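Local structure of CRISPR-associated endoribonuclease Cse3 (Thermus thermophilus, 2Y8Y) at residues T32-V37 with E46-R51; L99-R104 with A128-R133. The protein cleaves CRISPR transcripts as an endoribonuclease to give mature crRNA, and keeps hold of the processed RNA. All blocks are in the same frame, centred on the assembly; numbering follows the deposited sequence.

Contact 1 of 2, residues T32-V37 with E46-R51; sequences TLSKAV and ERLLWR. With nucleotides of chain B.
Leu33, on the helix 26-34, reaches across to Leu48 and Trp50 at the edge strand 49-52. Leu33 CB lies 4.0 Å from Leu48 CD2. CG is set anti to the carbonyl carbon (chi1 -61°), and the extended chain carries Leu33 CD1 over one face of the Trp50 indole, a CH-pi contact 3.9 Å from the five-membered-ring centroid. Leu33 CD1 sits toward the rim, 3.6 Å from Trp50 CD2. Leu48 CD2 also touches Ser34 OG, whose hydrogen-bond partner is His30 O. Val37 and Glu46 cross almost at right angles, with Val37 CG1 3.6 Å from Glu46 OE1; this carboxylate is held by Thr69 OG1, Leu68 N and the N of Arg47. Arg47 points its CB away from the helix, yet its chain folds back at chi2 and chi3. Arg47 NE and NH2 grip Leu48 O side-on, while Arg47 NH1 binds OP1 of G16 of chain B at 2.8 Å and OP2 of DG17 of chain B at 2.9 Å, both phosphate oxygens in the plane at the guanidinium edge, and NH2 donates to the same DG17 OP2. Ser34 CB packs against the base of A18 of chain B, 3.7 Å from its C4. The join is thus largely apolar, its polar side-chain atoms bonded to partners of their own, and the bond pair to Leu48 O should fix the rotation of the guanidinium, presenting its remaining N-H groups to two successive phosphates.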
loop_
_atom_site.group_PDB
_atom_site.type_symbol
_atom_site.label_atom_id
_atom_site.label_comp_id
_atom_site.label_asym_id
_atom_site.label_seq_id
_atom_site.Cartn_x
_atom_site.Cartn_y
_atom_site.Cartn_z
ATOM N N THR A 32 -13.531 3.990 7.716
ATOM C CA THR A 32 -14.439 4.084 6.577
ATOM C C THR A 32 -14.258 2.959 5.565
ATOM O O THR A 32 -15.215 2.264 5.216
ATOM C CB THR A 32 -14.288 5.425 5.854
ATOM O OG1 THR A 32 -14.711 6.477 6.721
ATOM C CG2 THR A 32 -15.135 5.447 4.584
ATOM N N LEU A 33 -13.025 2.763 5.107
ATOM C CA LEU A 33 -12.778 1.824 4.032
ATOM C C LEU A 33 -13.100 0.405 4.472
ATOM O O LEU A 33 -13.578 -0.412 3.681
ATOM C CB LEU A 33 -11.328 1.937 3.550
ATOM C CG LEU A 33 -10.941 3.313 3.002
ATOM C CD1 LEU A 33 -9.485 3.244 2.550
ATOM C CD2 LEU A 33 -11.861 3.733 1.850
ATOM N N SER A 34 -12.828 0.108 5.740
ATOM C CA SER A 34 -13.058 -1.233 6.273
ATOM C C SER A 34 -14.519 -1.661 6.158
ATOM O O SER A 34 -14.819 -2.854 6.085
ATOM C CB SER A 34 -12.626 -1.324 7.739
ATOM O OG SER A 34 -11.219 -1.230 7.868
ATOM N N LYS A 35 -15.424 -0.688 6.144
ATOM C CA LYS A 35 -16.846 -0.984 6.047
ATOM C C LYS A 35 -17.191 -1.713 4.755
ATOM O O LYS A 35 -18.130 -2.505 4.725
ATOM C CB LYS A 35 -17.680 0.295 6.147
ATOM C CG LYS A 35 -17.555 1.016 7.478
ATOM C CD LYS A 35 -18.366 2.298 7.489
ATOM C CE LYS A 35 -18.079 3.116 8.736
ATOM N NZ LYS A 35 -18.914 4.351 8.794
ATOM N N ALA A 36 -16.443 -1.435 3.689
ATOM C CA ALA A 36 -16.737 -2.021 2.377
ATOM C C ALA A 36 -16.469 -3.514 2.304
ATOM O O ALA A 36 -16.961 -4.194 1.412
ATOM C CB ALA A 36 -15.965 -1.290 1.279
ATOM N N VAL A 37 -15.665 -4.022 3.234
ATOM C CA VAL A 37 -15.327 -5.443 3.259
ATOM C C VAL A 37 -15.449 -5.998 4.678
ATOM O O VAL A 37 -14.684 -6.873 5.086
ATOM C CB VAL A 37 -13.925 -5.698 2.685
ATOM C CG1 VAL A 37 -13.932 -5.499 1.174
ATOM C CG2 VAL A 37 -12.907 -4.796 3.361
ATOM N N GLU A 46 -9.573 -11.220 4.418
ATOM C CA GLU A 46 -9.281 -9.928 3.807
ATOM C C GLU A 46 -7.954 -9.293 4.281
ATOM O O GLU A 46 -7.513 -9.479 5.427
ATOM C CB GLU A 46 -10.475 -8.990 4.024
ATOM C CG GLU A 46 -10.416 -7.642 3.302
ATOM C CD GLU A 46 -10.210 -7.779 1.802
ATOM O OE1 GLU A 46 -11.215 -7.916 1.062
ATOM O OE2 GLU A 46 -9.047 -7.717 1.372
ATOM N N ARG A 47 -7.322 -8.564 3.367
ATOM C CA ARG A 47 -6.197 -7.693 3.680
ATOM C C ARG A 47 -6.460 -6.392 2.939
ATOM O O ARG A 47 -6.057 -6.221 1.790
ATOM C CB ARG A 47 -4.873 -8.325 3.236
ATOM C CG ARG A 47 -3.637 -7.392 3.331
ATOM C CD ARG A 47 -3.292 -6.980 4.777
ATOM N NE ARG A 47 -3.964 -5.756 5.195
ATOM C CZ ARG A 47 -3.885 -5.249 6.416
ATOM N NH1 ARG A 47 -3.154 -5.883 7.325
ATOM N NH2 ARG A 47 -4.520 -4.127 6.726
ATOM N N LEU A 48 -7.149 -5.477 3.606
ATOM C CA LEU A 48 -7.436 -4.181 3.032
ATOM C C LEU A 48 -6.134 -3.373 2.969
ATOM O O LEU A 48 -5.426 -3.271 3.982
ATOM C CB LEU A 48 -8.442 -3.480 3.936
ATOM C CG LEU A 48 -8.697 -2.009 3.669
ATOM C CD1 LEU A 48 -9.357 -1.891 2.322
ATOM C CD2 LEU A 48 -9.557 -1.449 4.784
ATOM N N LEU A 49 -5.819 -2.823 1.793
ATOM C CA LEU A 49 -4.681 -1.911 1.623
ATOM C C LEU A 49 -5.145 -0.691 0.846
ATOM O O LEU A 49 -6.059 -0.777 0.025
ATOM C CB LEU A 49 -3.550 -2.595 0.859
ATOM C CG LEU A 49 -2.945 -3.840 1.494
ATOM C CD1 LEU A 49 -2.015 -4.551 0.518
ATOM C CD2 LEU A 49 -2.200 -3.459 2.767
ATOM N N TRP A 50 -4.520 0.452 1.080
ATOM C CA TRP A 50 -4.845 1.633 0.309
ATOM C C TRP A 50 -3.664 2.577 0.218
ATOM O O TRP A 50 -2.696 2.445 0.959
ATOM C CB TRP A 50 -6.084 2.347 0.868
ATOM C CG TRP A 50 -5.844 3.341 1.964
ATOM C CD1 TRP A 50 -5.565 4.674 1.818
ATOM C CD2 TRP A 50 -5.944 3.110 3.369
ATOM N NE1 TRP A 50 -5.449 5.271 3.040
ATOM C CE2 TRP A 50 -5.681 4.332 4.010
ATOM C CE3 TRP A 50 -6.206 1.983 4.147
ATOM C CZ2 TRP A 50 -5.678 4.466 5.401
ATOM C CZ3 TRP A 50 -6.207 2.118 5.527
ATOM C CH2 TRP A 50 -5.946 3.350 6.136
ATOM N N ARG A 51 -3.731 3.490 -0.740
ATOM C CA ARG A 51 -2.771 4.586 -0.829
ATOM C C ARG A 51 -3.506 5.860 -1.191
ATOM O O ARG A 51 -4.324 5.873 -2.123
ATOM C CB ARG A 51 -1.701 4.291 -1.883
ATOM C CG ARG A 51 -0.666 5.419 -2.031
ATOM C CD ARG A 51 0.502 5.067 -2.959
ATOM N NE ARG A 51 0.061 4.730 -4.318
ATOM C CZ ARG A 51 0.069 3.507 -4.852
ATOM N NH1 ARG A 51 0.498 2.445 -4.176
ATOM N NH2 ARG A 51 -0.367 3.340 -6.097
ATOM P P G B 16 -0.224 -7.784 8.410
ATOM O OP1 G B 16 -1.176 -7.868 7.277
ATOM O OP2 G B 16 0.901 -6.806 8.337
ATOM O "O5'" G B 16 -1.005 -7.559 9.771
ATOM C "C5'" G B 16 -2.137 -8.344 10.104
ATOM C "C4'" G B 16 -2.682 -7.967 11.459
ATOM O "O4'" G B 16 -1.656 -8.125 12.472
ATOM C "C3'" G B 16 -3.130 -6.523 11.630
ATOM O "O3'" G B 16 -4.392 -6.270 11.051
ATOM C "C2'" G B 16 -3.112 -6.372 13.143
ATOM O "O2'" G B 16 -4.229 -7.028 13.724
ATOM C "C1'" G B 16 -1.854 -7.158 13.495
ATOM N N9 G B 16 -0.678 -6.274 13.553
ATOM C C8 G B 16 0.315 -6.104 12.615
ATOM N N7 G B 16 1.192 -5.210 12.990
ATOM C C5 G B 16 0.739 -4.758 14.227
ATOM C C6 G B 16 1.283 -3.789 15.108
ATOM O O6 G B 16 2.311 -3.105 14.978
ATOM N N1 G B 16 0.509 -3.646 16.250
ATOM C C2 G B 16 -0.637 -4.354 16.519
ATOM N N2 G B 16 -1.251 -4.079 17.686
ATOM N N3 G B 16 -1.155 -5.261 15.701
ATOM C C4 G B 16 -0.415 -5.412 14.585
ATOM P P DG B 17 -4.783 -4.806 10.509
ATOM O OP1 DG B 17 -6.138 -4.897 9.940
ATOM O OP2 DG B 17 -3.683 -4.311 9.657
ATOM O "O5'" DG B 17 -4.782 -3.883 11.818
ATOM C "C5'" DG B 17 -5.678 -4.077 12.894
ATOM C "C4'" DG B 17 -5.325 -3.225 14.095
ATOM O "O4'" DG B 17 -3.950 -3.434 14.509
ATOM C "C3'" DG B 17 -5.479 -1.708 14.026
ATOM O "O3'" DG B 17 -6.846 -1.388 14.166
ATOM C "C2'" DG B 17 -4.649 -1.275 15.235
ATOM C "C1'" DG B 17 -3.519 -2.305 15.239
ATOM N N9 DG B 17 -2.213 -1.810 14.768
ATOM C C8 DG B 17 -1.558 -2.104 13.597
ATOM N N7 DG B 17 -0.392 -1.506 13.509
ATOM C C5 DG B 17 -0.286 -0.776 14.693
ATOM C C6 DG B 17 0.742 0.081 15.168
ATOM O O6 DG B 17 1.811 0.379 14.635
ATOM N N1 DG B 17 0.442 0.609 16.422
ATOM C C2 DG B 17 -0.709 0.352 17.125
ATOM N N2 DG B 17 -0.823 0.961 18.321
ATOM N N3 DG B 17 -1.677 -0.445 16.694
ATOM C C4 DG B 17 -1.399 -0.963 15.477
ATOM P P A B 18 -7.338 0.132 14.347
ATOM O OP1 A B 18 -6.397 1.000 13.617
ATOM O OP2 A B 18 -7.533 0.352 15.804
ATOM O "O5'" A B 18 -8.745 0.136 13.602
ATOM C "C5'" A B 18 -9.889 -0.482 14.173
ATOM C "C4'" A B 18 -11.154 0.038 13.540
ATOM O "O4'" A B 18 -11.247 -0.421 12.163
ATOM C "C3'" A B 18 -12.459 -0.430 14.158
ATOM O "O3'" A B 18 -12.795 0.259 15.348
ATOM C "C2'" A B 18 -13.447 -0.208 13.022
ATOM O "O2'" A B 18 -13.772 1.170 12.895
ATOM C "C1'" A B 18 -12.604 -0.621 11.817
ATOM N N9 A B 18 -12.801 -2.044 11.488
ATOM C C8 A B 18 -11.957 -3.106 11.697
ATOM N N7 A B 18 -12.450 -4.255 11.292
ATOM C C5 A B 18 -13.708 -3.926 10.800
ATOM C C6 A B 18 -14.745 -4.684 10.221
ATOM N N6 A B 18 -14.689 -6.005 10.037
ATOM N N1 A B 18 -15.861 -4.029 9.833
ATOM C C2 A B 18 -15.938 -2.706 10.014
ATOM N N3 A B 18 -15.030 -1.889 10.542
ATOM C C4 A B 18 -13.933 -2.566 10.917
#

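Contact 2 of 2, residues L99-R104 with A128-R133; sequences LRFRLR and AWLERR. With nucleotides of chain B.
Leu130 sits where the helix 123-136 meets the strand 98-110, and its two methyl groups divide the work between Leu103 and Phe101. CG stands anti to the backbone N (chi1 177°), which directs the branch from the helix to the sheet. Leu130 CD1 meets Leu103 CD2 at 3.8 Å; the two leucines run antiparallel alongside each other, each offering one methyl. Leu130 CD2 approaches the far end of the Phe101 ring, 3.9 Å from CZ and slightly farther from CE2, and meets that ring obliquely. Phe101 and Leu103 lie two residues apart on the strand, so both send CB toward the helix and their side chains line one face of the sheet. Phe180 of strand 173-186 and Val150 of strand 150-160 pack on Leu130 as well, while Phe101 rests on Leu211 and Val213 of strand 211-214, giving a buried and wholly apolar interface.

Farther along the helix the chemistry turns to charge. Arg133 lays its CG over the centre of the Trp129 ring, and the chain then bends at chi2 and chi3 so that NH2 donates to OP2 of G15 of chain B at 2.8 Å. OP1 of G14 of chain B lies above one face of this guanidinium, and the same oxygen takes a fairly straight bond (164°) from Arg132 NH1 at 2.8 Å, with a weak second one from NH2. Glu136 forms a salt bridge with Arg133 NE, which probably helps to steady that group. A helix packed by apolar side chains on one face of an antiparallel sheet, with arginines left to hold the RNA backbone, fits the ferredoxin-like architecture of this Cas6-family endoribonuclease.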
loop_
_atom_site.group_PDB
_atom_site.type_symbol
_atom_site.label_atom_id
_atom_site.label_comp_id
_atom_site.label_asym_id
_atom_site.label_seq_id
_atom_site.Cartn_x
_atom_site.Cartn_y
_atom_site.Cartn_z
ATOM N N LEU A 99 8.563 -4.850 -14.259
ATOM C CA LEU A 99 7.402 -4.045 -13.900
ATOM C C LEU A 99 7.833 -2.745 -13.252
ATOM O O LEU A 99 8.810 -2.713 -12.514
ATOM C CB LEU A 99 6.520 -4.805 -12.911
ATOM C CG LEU A 99 5.982 -6.147 -13.403
ATOM C CD1 LEU A 99 5.420 -6.926 -12.239
ATOM C CD2 LEU A 99 4.936 -5.919 -14.501
ATOM N N ARG A 100 7.093 -1.672 -13.510
ATOM C CA ARG A 100 7.223 -0.474 -12.687
ATOM C C ARG A 100 6.481 -0.699 -11.386
ATOM O O ARG A 100 5.521 -1.478 -11.323
ATOM C CB ARG A 100 6.629 0.738 -13.406
ATOM C CG ARG A 100 7.279 1.054 -14.738
ATOM C CD ARG A 100 6.551 2.198 -15.462
ATOM N NE ARG A 100 5.252 1.782 -15.987
ATOM C CZ ARG A 100 4.080 2.059 -15.421
ATOM N NH1 ARG A 100 4.024 2.768 -14.302
ATOM N NH2 ARG A 100 2.955 1.632 -15.981
ATOM N N PHE A 101 6.916 -0.023 -10.332
ATOM C CA PHE A 101 6.214 -0.138 -9.059
ATOM C C PHE A 101 6.141 1.184 -8.312
ATOM O O PHE A 101 6.941 2.102 -8.540
ATOM C CB PHE A 101 6.858 -1.194 -8.156
ATOM C CG PHE A 101 8.137 -0.733 -7.510
ATOM C CD1 PHE A 101 9.349 -0.872 -8.167
ATOM C CD2 PHE A 101 8.119 -0.137 -6.253
ATOM C CE1 PHE A 101 10.537 -0.424 -7.588
ATOM C CE2 PHE A 101 9.302 0.318 -5.663
ATOM C CZ PHE A 101 10.511 0.173 -6.323
ATOM N N ARG A 102 5.165 1.254 -7.418
ATOM C CA ARG A 102 5.026 2.353 -6.478
ATOM C C ARG A 102 4.672 1.740 -5.133
ATOM O O ARG A 102 3.859 0.806 -5.057
ATOM C CB ARG A 102 3.926 3.308 -6.949
ATOM C CG ARG A 102 3.675 4.488 -6.014
ATOM C CD ARG A 102 2.697 5.489 -6.608
ATOM N NE ARG A 102 3.318 6.212 -7.715
ATOM C CZ ARG A 102 3.587 7.517 -7.711
ATOM N NH1 ARG A 102 3.277 8.266 -6.662
ATOM N NH2 ARG A 102 4.149 8.081 -8.772
ATOM N N LEU A 103 5.306 2.241 -4.071
ATOM C CA LEU A 103 5.047 1.735 -2.730
ATOM C C LEU A 103 5.274 2.833 -1.722
ATOM O O LEU A 103 6.395 3.342 -1.598
ATOM C CB LEU A 103 5.968 0.561 -2.379
ATOM C CG LEU A 103 5.973 0.126 -0.903
ATOM C CD1 LEU A 103 4.574 -0.380 -0.482
ATOM C CD2 LEU A 103 7.061 -0.940 -0.647
ATOM N N ARG A 104 4.221 3.182 -0.989
ATOM C CA ARG A 104 4.353 4.097 0.132
ATOM C C ARG A 104 4.454 3.245 1.386
ATOM O O ARG A 104 3.521 2.512 1.709
ATOM C CB ARG A 104 3.131 5.010 0.225
ATOM C CG ARG A 104 3.416 6.275 1.025
ATOM C CD ARG A 104 2.166 7.127 1.225
ATOM N NE ARG A 104 2.525 8.456 1.704
ATOM C CZ ARG A 104 1.650 9.369 2.098
ATOM N NH1 ARG A 104 0.351 9.092 2.093
ATOM N NH2 ARG A 104 2.082 10.557 2.509
ATOM N N ALA A 128 17.865 0.100 1.301
ATOM C CA ALA A 128 18.283 -1.264 1.622
ATOM C C ALA A 128 17.106 -2.085 2.139
ATOM O O ALA A 128 16.968 -3.273 1.822
ATOM C CB ALA A 128 19.435 -1.253 2.637
ATOM N N TRP A 129 16.268 -1.452 2.952
ATOM C CA TRP A 129 15.077 -2.101 3.464
ATOM C C TRP A 129 14.181 -2.520 2.294
ATOM O O TRP A 129 13.728 -3.668 2.223
ATOM C CB TRP A 129 14.330 -1.151 4.405
ATOM C CG TRP A 129 13.029 -1.696 4.962
ATOM C CD1 TRP A 129 12.890 -2.437 6.097
ATOM C CD2 TRP A 129 11.707 -1.523 4.434
ATOM N NE1 TRP A 129 11.570 -2.741 6.313
ATOM C CE2 TRP A 129 10.817 -2.185 5.305
ATOM C CE3 TRP A 129 11.186 -0.883 3.298
ATOM C CZ2 TRP A 129 9.438 -2.232 5.088
ATOM C CZ3 TRP A 129 9.799 -0.920 3.084
ATOM C CH2 TRP A 129 8.949 -1.594 3.977
ATOM N N LEU A 130 13.919 -1.600 1.371
ATOM C CA LEU A 130 13.075 -1.923 0.219
ATOM C C LEU A 130 13.672 -3.103 -0.544
ATOM O O LEU A 130 12.954 -4.028 -0.919
ATOM C CB LEU A 130 12.957 -0.719 -0.709
ATOM C CG LEU A 130 12.160 -0.988 -1.984
ATOM C CD1 LEU A 130 10.671 -1.211 -1.684
ATOM C CD2 LEU A 130 12.365 0.194 -2.879
ATOM N N GLU A 131 14.983 -3.074 -0.779
ATOM C CA GLU A 131 15.617 -4.160 -1.527
ATOM C C GLU A 131 15.422 -5.495 -0.828
ATOM O O GLU A 131 15.117 -6.513 -1.473
ATOM C CB GLU A 131 17.105 -3.887 -1.740
ATOM C CG GLU A 131 17.357 -2.755 -2.711
ATOM C CD GLU A 131 18.800 -2.286 -2.716
ATOM O OE1 GLU A 131 19.513 -2.532 -1.720
ATOM O OE2 GLU A 131 19.205 -1.642 -3.710
ATOM N N ARG A 132 15.618 -5.514 0.484
ATOM C CA ARG A 132 15.464 -6.746 1.246
ATOM C C ARG A 132 14.011 -7.236 1.231
ATOM O O ARG A 132 13.760 -8.425 1.050
ATOM C CB ARG A 132 15.941 -6.543 2.694
ATOM C CG ARG A 132 15.924 -7.808 3.523
ATOM C CD ARG A 132 16.365 -7.569 4.969
ATOM N NE ARG A 132 15.482 -6.642 5.677
ATOM C CZ ARG A 132 14.256 -6.945 6.096
ATOM N NH1 ARG A 132 13.748 -8.153 5.887
ATOM N NH2 ARG A 132 13.532 -6.036 6.730
ATOM N N ARG A 133 13.064 -6.329 1.441
ATOM C CA ARG A 133 11.656 -6.711 1.427
ATOM C C ARG A 133 11.268 -7.283 0.073
ATOM O O ARG A 133 10.554 -8.296 -0.002
ATOM C CB ARG A 133 10.730 -5.523 1.732
ATOM C CG ARG A 133 10.833 -4.922 3.150
ATOM C CD ARG A 133 10.590 -5.927 4.266
ATOM N NE ARG A 133 9.277 -6.569 4.215
ATOM C CZ ARG A 133 8.423 -6.602 5.244
ATOM N NH1 ARG A 133 8.713 -5.987 6.383
ATOM N NH2 ARG A 133 7.263 -7.216 5.114
ATOM P P G B 14 10.945 -8.554 8.127
ATOM O OP1 G B 14 11.066 -8.276 6.683
ATOM O OP2 G B 14 10.981 -7.414 9.075
ATOM O "O5'" G B 14 9.661 -9.430 8.421
ATOM C "C5'" G B 14 9.423 -10.621 7.687
ATOM C "C4'" G B 14 8.314 -11.429 8.296
ATOM O "O4'" G B 14 8.675 -11.853 9.639
ATOM C "C3'" G B 14 7.006 -10.705 8.507
ATOM O "O3'" G B 14 6.274 -10.533 7.314
ATOM C "C2'" G B 14 6.325 -11.604 9.522
ATOM O "O2'" G B 14 5.877 -12.808 8.908
ATOM C "C1'" G B 14 7.509 -11.927 10.435
ATOM N N9 G B 14 7.611 -10.928 11.507
ATOM C C8 G B 14 8.425 -9.817 11.590
ATOM N N7 G B 14 8.175 -9.110 12.658
ATOM C C5 G B 14 7.119 -9.763 13.284
ATOM C C6 G B 14 6.410 -9.455 14.476
ATOM O O6 G B 14 6.575 -8.504 15.249
ATOM N N1 G B 14 5.405 -10.384 14.732
ATOM C C2 G B 14 5.121 -11.478 13.939
ATOM N N2 G B 14 4.119 -12.270 14.346
ATOM N N3 G B 14 5.780 -11.780 12.831
ATOM C C4 G B 14 6.753 -10.882 12.570
ATOM P P G B 15 5.317 -9.257 7.131
ATOM O OP1 G B 15 4.777 -9.330 5.749
ATOM O OP2 G B 15 6.072 -8.047 7.531
ATOM O "O5'" G B 15 4.157 -9.511 8.184
ATOM C "C5'" G B 15 3.226 -10.557 7.989
ATOM C "C4'" G B 15 2.295 -10.692 9.161
ATOM O "O4'" G B 15 3.044 -10.910 10.388
ATOM C "C3'" G B 15 1.454 -9.483 9.499
ATOM O "O3'" G B 15 0.403 -9.256 8.583
ATOM C "C2'" G B 15 0.987 -9.846 10.897
ATOM O "O2'" G B 15 0.042 -10.901 10.847
ATOM C "C1'" G B 15 2.292 -10.398 11.481
ATOM N N9 G B 15 3.058 -9.319 12.126
ATOM C C8 G B 15 4.139 -8.607 11.662
ATOM N N7 G B 15 4.498 -7.656 12.486
ATOM C C5 G B 15 3.585 -7.731 13.523
ATOM C C6 G B 15 3.465 -6.955 14.700
ATOM O O6 G B 15 4.168 -6.018 15.070
ATOM N N1 G B 15 2.387 -7.367 15.486
ATOM C C2 G B 15 1.527 -8.388 15.168
ATOM N N2 G B 15 0.543 -8.635 16.052
ATOM N N3 G B 15 1.633 -9.128 14.083
ATOM C C4 G B 15 2.678 -8.736 13.307
#

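Contacts 1 and 2 follow one another along the chain, on opposite sides of its centre and with centres 22 Å apart. Side chains of their strands meet in between: Arg51 NE packs 3.6 Å from Arg102 CD, and Arg51 CD lies near Arg104 CB. The bound RNA joins them too. Contact 2 takes the phosphates of G14 and G15 of chain B, contact 1 those of G16 and the deoxynucleotide DG17 of chain B and the base of A18 of chain B, so five consecutive nucleotides run from one to the other. Contact 1 is nearer the probable catalytic region, with the Trp50 side chain about 7 Å from that of Tyr27, inferred to stabilise the transition state.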